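Putative peptidyl-arginine deiminase (Chlorobium tepidum, PDB 1XKN) probably hydrolyses the guanidinium group of agmatine or of peptidyl-arginine. Local coordinates at residues Pro9-Leu20 with His338-Ala346; Met148-Glu156 with Ile189-Leu197. One frame throughout, in Å; residues are numbered along the deposited sequence.

Contact 1 of 2, residues Pro9-Leu20 with His338-Ala346; sequences PPEWAPHASTWL and HCVTHEEPA
An antiparallel strand pair broken by a classic beta bulge joins Pro9-Leu20 to His338-Ala346: Ala16 and Ser17 both face Glu344. Ala16 N gives Glu344 O a short 2.7 Å bond, nearly collinear with the carbonyl (C=O...N 169°), while that from Ser17 N is weak. Beyond the bulge, Glu344 N to Ser17 O (2.9 Å) and Trp19 N to His342 O (2.8 Å) mark two hydrogen-bonded pairs, though the return bond from His342 N to Trp19 O is weak. On their face the extended Glu344 chain brings OE2 to 2.8 Å from Ser17 OG, whose proton may instead go to Asn54, and within weak bonding range of the indole NE1 of Trp19, near the ring plane. On the other face, CB of Glu343 lies over one side of the His15 imidazole, a CH-pi contact 3.5 Å from the ring centroid; NE2 of that ring bonds to Glu11 O. Glu11 stretches out with CG trans to its backbone N (chi1 -166°), so that OE1 takes the NE2 proton of His338 on its syn lone pair at 2.6 Å, 1° out of the imidazole plane. Glu11 OE1 and Glu343 OE1 come within 3.8 Å, a closeness probably eased by salt bridges of Glu343 to Arg96 and Glu11 OE2 to Arg223. Strand 342-345 is outermost in its sheet, beside 15-21, which also borders 52-57; helix 36-50 covers Thr18, Leu20 and Val340.

Contact 2 of 2, residues Met148-Glu156 with Ile189-Leu197; sequences MVSTGMVLE and IEAQLRRYL
CG2 of Thr151 sits over one face of the Tyr196 ring, a CH-pi contact 3.6 Å from the centroid and displaced toward the rim on the CD2 side. It joins strand 148-152 to helix 186-197, which run antiparallel here (176° between segment axes, 10.2 Å apart) without any direct hydrogen bond between them. The Thr151 rotamer explains the contact, since OG1 occupies the position between N and the carbonyl carbon (chi1 70°), where it accepts the Met153 N-H in an ST turn, leaving the methyl to reach the ring. CD of Arg195 lies over the opposite face, and CG1 of Val149 adds an oblique apolar touch at CE1. Toward the N-terminal end of the helix the contact is aliphatic. SE of Met153, a selenomethionine, rests 3.7 Å from CB of Gln192, the two side chains lying alongside each other and pointing opposite ways; CE of Met153 meets CG2 of Ile189 and, more distantly, CD2 of Leu193. CD2 of Leu193 also lies 3.9 Å from CD2 of Leu155. Polar atoms meet through water: one bridges Ser150 O and Tyr196 OH, while a second accepts from Tyr196 OH at 2.7 Å and donates to Thr151 O and Gln192 OE1. Dispersion and CH-pi contacts thus supply the direct adhesion, and the two waters satisfy the tyrosine hydroxyl and link it to the strand carbonyls.

Overall arrangement
The centres of contacts 1 and 2 are 19 Å apart and their nearest atoms about 7 Å, so the two do not touch. Along the chain both segments of contact 2 fall between residues 9-20 and 338-346; contact 1 therefore brings residues near the two chain ends together, whereas contact 2 joins pieces only 33 residues apart. They belong to different four-stranded mixed sheets: 342-345 is outermost in one, 148-152 in the other. Strand 110-119, neighbour of 148-152, supplies Lys113 to Glu344 in contact 1, and its Asn117 and Trp118 help bind the sodium ion, about 7 Å from the Ser150 side chain and 11 Å from that of His342. One strand thus ties both contacts to the metal site.

Contact 1 of 2, residues Pro9-Leu20 with His338-Ala346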
loop_
_atom_site.group_PDB
_atom_site.type_symbol
_atom_site.label_atom_id
_atom_site.label_comp_id
_atom_site.label_asym_id
_atom_site.label_seq_id
_atom_site.Cartn_x
_atom_site.Cartn_y
_atom_site.Cartn_z
ATOM N N PRO A 9 -8.495 4.324 -9.203
ATOM C CA PRO A 9 -8.202 5.671 -8.711
ATOM C C PRO A 9 -6.836 5.728 -8.045
ATOM O O PRO A 9 -6.367 4.736 -7.481
ATOM C CB PRO A 9 -9.319 5.922 -7.703
ATOM C CG PRO A 9 -10.453 5.113 -8.248
ATOM C CD PRO A 9 -9.770 3.830 -8.657
ATOM N N PRO A 10 -6.170 6.890 -8.111
ATOM C CA PRO A 10 -4.858 7.009 -7.476
ATOM C C PRO A 10 -5.093 7.074 -5.967
ATOM O O PRO A 10 -6.207 7.351 -5.519
ATOM C CB PRO A 10 -4.312 8.313 -8.050
ATOM C CG PRO A 10 -5.548 9.133 -8.223
ATOM C CD PRO A 10 -6.547 8.143 -8.787
ATOM N N GLU A 11 -4.051 6.822 -5.186
ATOM C CA GLU A 11 -4.186 6.818 -3.741
ATOM C C GLU A 11 -4.600 8.163 -3.150
ATOM O O GLU A 11 -5.172 8.212 -2.062
ATOM C CB GLU A 11 -2.877 6.348 -3.111
ATOM C CG GLU A 11 -2.980 5.986 -1.650
ATOM C CD GLU A 11 -1.770 5.214 -1.179
ATOM O OE1 GLU A 11 -1.549 4.104 -1.704
ATOM O OE2 GLU A 11 -1.042 5.717 -0.298
ATOM N N TRP A 12 -4.317 9.251 -3.858
ATOM C CA TRP A 12 -4.671 10.575 -3.361
ATOM C C TRP A 12 -6.099 10.997 -3.715
ATOM O O TRP A 12 -6.537 12.077 -3.322
ATOM C CB TRP A 12 -3.679 11.627 -3.871
ATOM C CG TRP A 12 -3.633 11.749 -5.360
ATOM C CD1 TRP A 12 -4.529 12.395 -6.162
ATOM C CD2 TRP A 12 -2.651 11.181 -6.229
ATOM N NE1 TRP A 12 -4.165 12.265 -7.481
ATOM C CE2 TRP A 12 -3.013 11.525 -7.550
ATOM C CE3 TRP A 12 -1.495 10.412 -6.021
ATOM C CZ2 TRP A 12 -2.264 11.126 -8.658
ATOM C CZ3 TRP A 12 -0.752 10.016 -7.125
ATOM C CH2 TRP A 12 -1.140 10.377 -8.425
ATOM N N ALA A 13 -6.823 10.159 -4.452
ATOM C CA ALA A 13 -8.203 10.474 -4.800
ATOM C C ALA A 13 -9.025 10.345 -3.520
ATOM O O ALA A 13 -8.622 9.656 -2.589
ATOM C CB ALA A 13 -8.720 9.503 -5.864
ATOM N N PRO A 14 -10.192 11.009 -3.454
ATOM C CA PRO A 14 -11.046 10.943 -2.259
ATOM C C PRO A 14 -11.368 9.516 -1.815
ATOM O O PRO A 14 -11.700 8.664 -2.639
ATOM C CB PRO A 14 -12.296 11.708 -2.691
ATOM C CG PRO A 14 -11.740 12.740 -3.621
ATOM C CD PRO A 14 -10.766 11.928 -4.453
ATOM N N HIS A 15 -11.273 9.263 -0.512
ATOM C CA HIS A 15 -11.555 7.939 0.038
ATOM C C HIS A 15 -12.878 7.860 0.774
ATOM O O HIS A 15 -13.305 8.817 1.426
ATOM C CB HIS A 15 -10.496 7.522 1.055
ATOM C CG HIS A 15 -9.113 7.425 0.507
ATOM N ND1 HIS A 15 -8.008 7.334 1.325
ATOM C CD2 HIS A 15 -8.649 7.401 -0.764
ATOM C CE1 HIS A 15 -6.920 7.261 0.581
ATOM N NE2 HIS A 15 -7.279 7.299 -0.690
ATOM N N ALA A 16 -13.508 6.697 0.686
ATOM C CA ALA A 16 -14.741 6.442 1.405
ATOM C C ALA A 16 -14.267 5.931 2.763
ATOM O O ALA A 16 -14.896 6.178 3.792
ATOM C CB ALA A 16 -15.564 5.369 0.692
ATOM N N SER A 17 -13.143 5.216 2.750
ATOM C CA SER A 17 -12.563 4.657 3.972
ATOM C C SER A 17 -11.158 4.130 3.712
ATOM O O SER A 17 -10.645 4.207 2.595
ATOM C CB SER A 17 -13.402 3.475 4.459
ATOM O OG SER A 17 -13.106 2.308 3.694
ATOM N N THR A 18 -10.549 3.602 4.768
ATOM C CA THR A 18 -9.243 2.961 4.686
ATOM C C THR A 18 -9.438 1.631 5.395
ATOM O O THR A 18 -10.080 1.570 6.447
ATOM C CB THR A 18 -8.130 3.727 5.425
ATOM O OG1 THR A 18 -7.875 4.973 4.764
ATOM C CG2 THR A 18 -6.839 2.898 5.434
ATOM N N TRP A 19 -8.903 0.570 4.805
ATOM C CA TRP A 19 -9.007 -0.759 5.389
ATOM C C TRP A 19 -7.727 -1.201 6.076
ATOM O O TRP A 19 -6.624 -0.860 5.648
ATOM C CB TRP A 19 -9.367 -1.792 4.323
ATOM C CG TRP A 19 -10.804 -1.756 3.945
ATOM C CD1 TRP A 19 -11.407 -0.875 3.100
ATOM C CD2 TRP A 19 -11.841 -2.601 4.457
ATOM N NE1 TRP A 19 -12.762 -1.114 3.056
ATOM C CE2 TRP A 19 -13.053 -2.168 3.882
ATOM C CE3 TRP A 19 -11.862 -3.677 5.354
ATOM C CZ2 TRP A 19 -14.278 -2.776 4.170
ATOM C CZ3 TRP A 19 -13.083 -4.284 5.642
ATOM C CH2 TRP A 19 -14.274 -3.827 5.050
ATOM N N LEU A 20 -7.900 -1.975 7.143
ATOM C CA LEU A 20 -6.801 -2.521 7.927
ATOM C C LEU A 20 -7.166 -3.941 8.331
ATOM O O LEU A 20 -8.346 -4.283 8.424
ATOM C CB LEU A 20 -6.593 -1.710 9.208
ATOM C CG LEU A 20 -6.282 -0.219 9.117
ATOM C CD1 LEU A 20 -6.261 0.370 10.523
ATOM C CD2 LEU A 20 -4.943 -0.016 8.428
ATOM N N HIS A 338 2.215 1.807 4.563
ATOM C CA HIS A 338 1.569 1.520 3.285
ATOM C C HIS A 338 1.191 0.049 3.168
ATOM O O HIS A 338 0.140 -0.293 2.620
ATOM C CB HIS A 338 2.466 1.912 2.106
ATOM C CG HIS A 338 1.725 2.025 0.809
ATOM N ND1 HIS A 338 1.916 1.155 -0.243
ATOM C CD2 HIS A 338 0.759 2.887 0.414
ATOM C CE1 HIS A 338 1.098 1.477 -1.230
ATOM N NE2 HIS A 338 0.386 2.523 -0.856
ATOM N N CYS A 339 2.043 -0.822 3.699
ATOM C CA CYS A 339 1.808 -2.261 3.641
ATOM C C CYS A 339 0.601 -2.738 4.439
ATOM O O CYS A 339 -0.027 -3.728 4.076
ATOM C CB CYS A 339 3.048 -3.015 4.129
ATOM S SG CYS A 339 4.507 -2.832 3.091
ATOM N N VAL A 340 0.267 -2.043 5.520
ATOM C CA VAL A 340 -0.857 -2.475 6.348
ATOM C C VAL A 340 -2.176 -1.767 6.057
ATOM O O VAL A 340 -3.170 -1.975 6.754
ATOM C CB VAL A 340 -0.523 -2.329 7.857
ATOM C CG1 VAL A 340 0.687 -3.182 8.193
ATOM C CG2 VAL A 340 -0.265 -0.866 8.210
ATOM N N THR A 341 -2.194 -0.953 5.012
ATOM C CA THR A 341 -3.396 -0.210 4.654
ATOM C C THR A 341 -3.845 -0.450 3.223
ATOM O O THR A 341 -3.093 -0.958 2.399
ATOM C CB THR A 341 -3.143 1.305 4.767
ATOM O OG1 THR A 341 -2.045 1.661 3.910
ATOM C CG2 THR A 341 -2.794 1.691 6.190
ATOM N N HIS A 342 -5.097 -0.107 2.949
ATOM C CA HIS A 342 -5.622 -0.153 1.597
ATOM C C HIS A 342 -6.810 0.769 1.553
ATOM O O HIS A 342 -7.789 0.599 2.282
ATOM C CB HIS A 342 -6.036 -1.545 1.123
ATOM C CG HIS A 342 -6.002 -1.679 -0.366
ATOM N ND1 HIS A 342 -6.736 -0.863 -1.204
ATOM C CD2 HIS A 342 -5.239 -2.454 -1.171
ATOM C CE1 HIS A 342 -6.418 -1.128 -2.459
ATOM N NE2 HIS A 342 -5.511 -2.087 -2.466
ATOM N N GLU A 343 -6.704 1.771 0.700
ATOM C CA GLU A 343 -7.767 2.733 0.572
ATOM C C GLU A 343 -8.982 2.150 -0.124
ATOM O O GLU A 343 -8.904 1.137 -0.822
ATOM C CB GLU A 343 -7.276 3.957 -0.213
ATOM C CG GLU A 343 -7.015 3.709 -1.706
ATOM C CD GLU A 343 -5.668 3.068 -1.999
ATOM O OE1 GLU A 343 -4.954 2.674 -1.053
ATOM O OE2 GLU A 343 -5.317 2.951 -3.194
ATOM N N GLU A 344 -10.115 2.795 0.111
ATOM C CA GLU A 344 -11.356 2.441 -0.553
ATOM C C GLU A 344 -11.741 3.759 -1.203
ATOM O O GLU A 344 -12.166 4.688 -0.521
ATOM C CB GLU A 344 -12.466 2.035 0.415
ATOM C CG GLU A 344 -13.802 1.911 -0.330
ATOM C CD GLU A 344 -14.993 1.581 0.549
ATOM O OE1 GLU A 344 -16.127 1.602 0.021
ATOM O OE2 GLU A 344 -14.803 1.301 1.751
ATOM N N PRO A 345 -11.558 3.876 -2.521
ATOM C CA PRO A 345 -11.924 5.137 -3.171
ATOM C C PRO A 345 -13.431 5.388 -3.125
ATOM O O PRO A 345 -14.223 4.446 -3.117
ATOM C CB PRO A 345 -11.403 4.955 -4.597
ATOM C CG PRO A 345 -11.454 3.454 -4.791
ATOM C CD PRO A 345 -10.920 2.954 -3.476
ATOM N N ALA A 346 -13.820 6.658 -3.077
ATOM C CA ALA A 346 -15.232 7.038 -3.048
ATOM C C ALA A 346 -15.710 7.354 -4.460
ATOM O O ALA A 346 -15.257 8.328 -5.062
ATOM C CB ALA A 346 -15.424 8.266 -2.153
HETATM O O HOH W 1 -7.039 3.096 -5.293
HETATM O O HOH W 2 -2.572 2.508 -4.082
HETATM O O HOH W 3 -12.520 8.845 -5.328
#

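Contact 2 of 2, residues Met148-Glu156 with Ile189-Leu197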
loop_
_atom_site.group_PDB
_atom_site.type_symbol
_atom_site.label_atom_id
_atom_site.label_comp_id
_atom_site.label_asym_id
_atom_site.label_seq_id
_atom_site.Cartn_x
_atom_site.Cartn_y
_atom_site.Cartn_z
HETATM N N MSE A 148 -17.579 -8.547 -7.417
HETATM C CA MSE A 148 -16.160 -8.870 -7.417
HETATM C C MSE A 148 -15.787 -9.553 -8.723
HETATM O O MSE A 148 -16.526 -10.397 -9.226
HETATM C CB MSE A 148 -15.804 -9.799 -6.251
HETATM C CG MSE A 148 -14.340 -10.229 -6.246
HETATM SE SE MSE A 148 -13.875 -11.460 -4.820
HETATM C CE MSE A 148 -14.537 -13.086 -5.620
ATOM N N VAL A 149 -14.644 -9.163 -9.273
ATOM C CA VAL A 149 -14.133 -9.745 -10.502
ATOM C C VAL A 149 -12.802 -10.381 -10.120
ATOM O O VAL A 149 -12.007 -9.763 -9.414
ATOM C CB VAL A 149 -13.895 -8.661 -11.583
ATOM C CG1 VAL A 149 -13.382 -9.305 -12.865
ATOM C CG2 VAL A 149 -15.184 -7.892 -11.850
ATOM N N SER A 150 -12.568 -11.616 -10.559
ATOM C CA SER A 150 -11.316 -12.309 -10.238
ATOM C C SER A 150 -10.424 -12.436 -11.468
ATOM O O SER A 150 -10.895 -12.781 -12.550
ATOM C CB SER A 150 -11.601 -13.703 -9.668
ATOM O OG SER A 150 -12.220 -13.628 -8.394
ATOM N N THR A 151 -9.131 -12.172 -11.294
ATOM C CA THR A 151 -8.172 -12.231 -12.398
ATOM C C THR A 151 -7.437 -13.560 -12.528
ATOM O O THR A 151 -7.010 -13.937 -13.620
ATOM C CB THR A 151 -7.084 -11.162 -12.244
ATOM O OG1 THR A 151 -6.233 -11.516 -11.146
ATOM C CG2 THR A 151 -7.703 -9.803 -11.979
ATOM N N GLY A 152 -7.263 -14.250 -11.406
ATOM C CA GLY A 152 -6.560 -15.519 -11.421
ATOM C C GLY A 152 -5.052 -15.342 -11.451
ATOM O O GLY A 152 -4.305 -16.318 -11.536
HETATM N N MSE A 153 -4.605 -14.090 -11.379
HETATM C CA MSE A 153 -3.177 -13.773 -11.404
HETATM C C MSE A 153 -2.722 -13.240 -10.049
HETATM O O MSE A 153 -3.440 -12.474 -9.405
HETATM C CB MSE A 153 -2.896 -12.720 -12.487
HETATM C CG MSE A 153 -1.429 -12.319 -12.619
HETATM SE SE MSE A 153 -1.117 -10.916 -13.932
HETATM C CE MSE A 153 -0.699 -9.468 -12.714
ATOM N N VAL A 154 -1.534 -13.649 -9.615
ATOM C CA VAL A 154 -0.997 -13.187 -8.342
ATOM C C VAL A 154 -0.508 -11.751 -8.488
ATOM O O VAL A 154 0.251 -11.433 -9.405
ATOM C CB VAL A 154 0.187 -14.070 -7.876
ATOM C CG1 VAL A 154 0.838 -13.472 -6.626
ATOM C CG2 VAL A 154 -0.304 -15.483 -7.588
ATOM N N LEU A 155 -0.960 -10.886 -7.587
ATOM C CA LEU A 155 -0.559 -9.485 -7.598
ATOM C C LEU A 155 -0.813 -8.869 -6.233
ATOM O O LEU A 155 -1.896 -9.023 -5.667
ATOM C CB LEU A 155 -1.344 -8.695 -8.654
ATOM C CG LEU A 155 -0.910 -7.234 -8.807
ATOM C CD1 LEU A 155 0.478 -7.191 -9.437
ATOM C CD2 LEU A 155 -1.906 -6.467 -9.671
ATOM N N GLU A 156 0.196 -8.186 -5.705
ATOM C CA GLU A 156 0.070 -7.515 -4.419
ATOM C C GLU A 156 -0.082 -6.027 -4.695
ATOM O O GLU A 156 0.574 -5.484 -5.584
ATOM C CB GLU A 156 1.317 -7.730 -3.556
ATOM C CG GLU A 156 1.579 -9.172 -3.169
ATOM C CD GLU A 156 2.728 -9.780 -3.940
ATOM O OE1 GLU A 156 2.631 -10.970 -4.308
ATOM O OE2 GLU A 156 3.738 -9.074 -4.162
ATOM N N ILE A 189 1.527 -10.408 -18.386
ATOM C CA ILE A 189 1.320 -9.641 -17.165
ATOM C C ILE A 189 0.834 -8.236 -17.513
ATOM O O ILE A 189 -0.141 -7.758 -16.934
ATOM C CB ILE A 189 2.619 -9.596 -16.332
ATOM C CG1 ILE A 189 2.890 -10.993 -15.774
ATOM C CG2 ILE A 189 2.498 -8.579 -15.199
ATOM C CD1 ILE A 189 4.257 -11.168 -15.150
ATOM N N GLU A 190 1.492 -7.580 -18.464
ATOM C CA GLU A 190 1.053 -6.245 -18.858
ATOM C C GLU A 190 -0.369 -6.301 -19.408
ATOM O O GLU A 190 -1.177 -5.417 -19.135
ATOM C CB GLU A 190 1.986 -5.639 -19.907
ATOM C CG GLU A 190 3.257 -5.057 -19.313
ATOM C CD GLU A 190 3.950 -4.087 -20.248
ATOM O OE1 GLU A 190 3.261 -3.462 -21.086
ATOM O OE2 GLU A 190 5.181 -3.923 -20.124
ATOM N N ALA A 191 -0.677 -7.340 -20.178
ATOM C CA ALA A 191 -2.014 -7.470 -20.742
ATOM C C ALA A 191 -3.058 -7.495 -19.631
ATOM O O ALA A 191 -4.094 -6.839 -19.730
ATOM C CB ALA A 191 -2.116 -8.732 -21.594
ATOM N N GLN A 192 -2.787 -8.249 -18.569
ATOM C CA GLN A 192 -3.724 -8.331 -17.453
ATOM C C GLN A 192 -3.856 -7.001 -16.719
ATOM O O GLN A 192 -4.941 -6.651 -16.265
ATOM C CB GLN A 192 -3.292 -9.424 -16.473
ATOM C CG GLN A 192 -3.344 -10.831 -17.063
ATOM C CD GLN A 192 -4.764 -11.355 -17.222
ATOM O OE1 GLN A 192 -5.194 -12.254 -16.497
ATOM N NE2 GLN A 192 -5.498 -10.795 -18.174
ATOM N N LEU A 193 -2.757 -6.260 -16.598
ATOM C CA LEU A 193 -2.810 -4.968 -15.918
ATOM C C LEU A 193 -3.633 -3.996 -16.753
ATOM O O LEU A 193 -4.403 -3.199 -16.213
ATOM C CB LEU A 193 -1.399 -4.417 -15.685
ATOM C CG LEU A 193 -0.524 -5.248 -14.739
ATOM C CD1 LEU A 193 0.884 -4.675 -14.710
ATOM C CD2 LEU A 193 -1.129 -5.269 -13.341
ATOM N N ARG A 194 -3.480 -4.057 -18.072
ATOM C CA ARG A 194 -4.257 -3.181 -18.939
ATOM C C ARG A 194 -5.729 -3.566 -18.866
ATOM O O ARG A 194 -6.599 -2.708 -18.711
ATOM C CB ARG A 194 -3.782 -3.281 -20.390
ATOM C CG ARG A 194 -2.512 -2.507 -20.667
ATOM C CD ARG A 194 -2.279 -2.362 -22.160
ATOM N NE ARG A 194 -1.184 -1.435 -22.428
ATOM C CZ ARG A 194 0.104 -1.738 -22.306
ATOM N NH1 ARG A 194 0.475 -2.955 -21.929
ATOM N NH2 ARG A 194 1.022 -0.812 -22.547
ATOM N N ARG A 195 -5.995 -4.864 -18.956
ATOM C CA ARG A 195 -7.356 -5.381 -18.926
ATOM C C ARG A 195 -8.134 -5.103 -17.644
ATOM O O ARG A 195 -9.252 -4.583 -17.688
ATOM C CB ARG A 195 -7.330 -6.891 -19.164
ATOM C CG ARG A 195 -8.689 -7.564 -19.062
ATOM C CD ARG A 195 -8.542 -9.066 -19.200
ATOM N NE ARG A 195 -9.824 -9.756 -19.135
ATOM C CZ ARG A 195 -9.958 -11.078 -19.117
ATOM N NH1 ARG A 195 -8.883 -11.857 -19.158
ATOM N NH2 ARG A 195 -11.166 -11.622 -19.055
ATOM N N TYR A 196 -7.541 -5.452 -16.506
ATOM C CA TYR A 196 -8.220 -5.300 -15.225
ATOM C C TYR A 196 -8.039 -3.991 -14.453
ATOM O O TYR A 196 -8.829 -3.695 -13.557
ATOM C CB TYR A 196 -7.860 -6.492 -14.337
ATOM C CG TYR A 196 -8.373 -7.818 -14.873
ATOM C CD1 TYR A 196 -9.743 -8.055 -14.996
ATOM C CD2 TYR A 196 -7.496 -8.854 -15.204
ATOM C CE1 TYR A 196 -10.231 -9.294 -15.421
ATOM C CE2 TYR A 196 -7.975 -10.096 -15.634
ATOM C CZ TYR A 196 -9.338 -10.310 -15.734
ATOM O OH TYR A 196 -9.814 -11.547 -16.105
ATOM N N LEU A 197 -7.017 -3.210 -14.792
ATOM C CA LEU A 197 -6.801 -1.938 -14.117
ATOM C C LEU A 197 -7.034 -0.769 -15.068
ATOM O O LEU A 197 -7.118 0.381 -14.646
ATOM C CB LEU A 197 -5.390 -1.873 -13.520
ATOM C CG LEU A 197 -5.103 -2.910 -12.427
ATOM C CD1 LEU A 197 -3.700 -2.707 -11.869
ATOM C CD2 LEU A 197 -6.137 -2.780 -11.315
HETATM O O HOH W 4 -12.195 -12.425 -15.223
HETATM O O HOH W 5 -7.987 -13.521 -16.112
#